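Local coordinates for protein aggregative adherence fimbrial subunit AggA (Escherichia coli O104:H4 str. C227-11, PDB 4PH8) that forms the major subunit of aggregative adherence fimbriae type I, assembled by donor-strand complementation, and probably mediates adhesion by binding host fibronectin, at residues W64-A69 against G124-L130. Numbering follows the deposited sequence.
Sequences WVLQHA and GEYTMIL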
# COMPACT_ATOMS: atom_id res chain seq x y z
N TRP A 64 3.47 6.47 3.64
CA TRP A 64 3.73 6.39 2.22
C TRP A 64 4.44 7.65 1.77
O TRP A 64 4.04 8.73 2.16
CB TRP A 64 2.41 6.23 1.48
CG TRP A 64 1.62 4.99 1.84
CD1 TRP A 64 1.81 4.15 2.90
CD2 TRP A 64 0.47 4.49 1.14
NE1 TRP A 64 0.87 3.14 2.89
CE2 TRP A 64 0.04 3.32 1.82
CE3 TRP A 64 -0.21 4.90 -0.00
CZ2 TRP A 64 -1.06 2.58 1.40
CZ3 TRP A 64 -1.31 4.15 -0.43
CH2 TRP A 64 -1.72 3.00 0.28
N VAL A 65 5.50 7.51 0.97
CA VAL A 65 6.31 8.68 0.57
C VAL A 65 6.23 8.92 -0.94
O VAL A 65 6.64 8.09 -1.73
CB VAL A 65 7.78 8.52 1.00
CG1 VAL A 65 8.59 9.76 0.63
CG2 VAL A 65 7.86 8.24 2.49
N LEU A 66 5.68 10.07 -1.31
CA LEU A 66 5.69 10.51 -2.69
C LEU A 66 6.96 11.34 -2.89
O LEU A 66 7.07 12.45 -2.37
CB LEU A 66 4.44 11.32 -3.01
CG LEU A 66 4.19 11.66 -4.49
CD1 LEU A 66 3.92 10.42 -5.34
CD2 LEU A 66 3.03 12.63 -4.63
N GLN A 67 7.89 10.79 -3.67
CA GLN A 67 9.30 11.23 -3.68
C GLN A 67 9.70 11.79 -5.05
O GLN A 67 9.54 11.11 -6.07
CB GLN A 67 10.19 10.04 -3.32
CG GLN A 67 11.69 10.26 -3.45
CD GLN A 67 12.24 11.14 -2.35
OE1 GLN A 67 12.20 10.77 -1.18
NE2 GLN A 67 12.74 12.32 -2.71
N HIS A 68 10.25 13.01 -5.07
CA HIS A 68 10.70 13.63 -6.32
C HIS A 68 11.92 12.88 -6.83
O HIS A 68 12.79 12.50 -6.05
CB HIS A 68 11.02 15.12 -6.11
CG HIS A 68 11.04 15.91 -7.38
ND1 HIS A 68 12.18 16.06 -8.14
CD2 HIS A 68 10.07 16.61 -8.03
CE1 HIS A 68 11.91 16.79 -9.21
NE2 HIS A 68 10.64 17.15 -9.16
N ALA A 69 11.96 12.65 -8.14
CA ALA A 69 13.01 11.82 -8.75
C ALA A 69 14.40 12.47 -8.65
O ALA A 69 15.40 11.80 -8.41
CB ALA A 69 12.67 11.53 -10.21
N GLY A 124 7.69 17.94 -12.25
CA GLY A 124 8.64 16.82 -12.37
C GLY A 124 7.99 15.45 -12.18
O GLY A 124 6.77 15.33 -12.22
N GLU A 125 8.82 14.43 -12.00
CA GLU A 125 8.35 13.06 -11.77
C GLU A 125 8.40 12.70 -10.29
O GLU A 125 9.38 12.98 -9.60
CB GLU A 125 9.21 12.05 -12.55
CG GLU A 125 9.29 12.29 -14.05
CD GLU A 125 7.97 12.15 -14.77
OE1 GLU A 125 7.02 11.55 -14.22
OE2 GLU A 125 7.89 12.63 -15.91
N TYR A 126 7.33 12.07 -9.80
CA TYR A 126 7.28 11.57 -8.44
C TYR A 126 7.02 10.09 -8.50
O TYR A 126 6.27 9.63 -9.37
CB TYR A 126 6.16 12.25 -7.65
CG TYR A 126 6.45 13.69 -7.27
CD1 TYR A 126 6.17 14.72 -8.16
CD2 TYR A 126 6.96 14.01 -6.01
CE1 TYR A 126 6.41 16.04 -7.81
CE2 TYR A 126 7.22 15.33 -5.66
CZ TYR A 126 6.94 16.34 -6.56
OH TYR A 126 7.18 17.65 -6.22
N THR A 127 7.67 9.34 -7.59
CA THR A 127 7.35 7.93 -7.39
C THR A 127 7.00 7.67 -5.93
O THR A 127 7.44 8.39 -5.03
CB THR A 127 8.51 6.99 -7.77
OG1 THR A 127 9.68 7.31 -7.00
CG2 THR A 127 8.82 7.10 -9.26
N MET A 128 6.18 6.64 -5.70
CA MET A 128 5.84 6.25 -4.34
C MET A 128 5.90 4.74 -4.26
O MET A 128 5.15 4.06 -4.94
CB MET A 128 4.44 6.75 -4.00
CG MET A 128 3.93 6.37 -2.63
SD MET A 128 2.62 7.48 -2.07
CE MET A 128 1.42 7.19 -3.35
N ILE A 129 6.82 4.23 -3.45
CA ILE A 129 7.05 2.81 -3.34
C ILE A 129 6.12 2.24 -2.30
O ILE A 129 6.08 2.73 -1.17
CB ILE A 129 8.49 2.50 -2.90
CG1 ILE A 129 9.48 3.08 -3.90
CG2 ILE A 129 8.70 1.01 -2.75
CD1 ILE A 129 10.87 3.22 -3.31
N LEU A 130 5.40 1.20 -2.67
CA LEU A 130 4.60 0.48 -1.70
C LEU A 130 5.06 -0.95 -1.62
O LEU A 130 5.44 -1.57 -2.61
CB LEU A 130 3.13 0.54 -2.07
CG LEU A 130 2.48 1.92 -2.02
CD1 LEU A 130 1.01 1.76 -2.33
CD2 LEU A 130 2.67 2.61 -0.68
O HOH W 1 6.54 4.83 0.38
O HOH W 2 8.49 6.13 -2.01
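Q67 and T127 form a hydrogen-bonded pair of two antiparallel strands in the beta sandwich of this fimbrial subunit: Q67 N reaches T127 O at 2.8 Å, and T127 N returns to Q67 O. The tight packing lies on the W64, L66, H68 face, turned to the core, where V112 of strand 108-114 touches both W64 and M128. There the L130 methyl CD2 sits over the indole face, 3.6 Å from the centroid of its five-membered ring, a CH-pi contact. L66 CD1 wedges between the CB atoms of Y126 and M128; with CG anti to the backbone N (chi1 -170°), the CD1 branch is the one that reaches both. The face of Q67, T127 and I129 is looser, and Q67 bends away there, its NE2 bonded to A72 O. Between the backbones of V65 and I129 the strands splay: no direct hydrogen bond joins them, and two waters bridge the gap, one donating to V65 O at 2.7 Å while accepting from I129 N. Toward the end of the pairing, A69 N still holds E125 O. H68 NE2 bonds P123 O; the H68 ring turns its edge to the Y126 face, planes at 89°, with H68 CD2 3.5 Å from Y126 CZ.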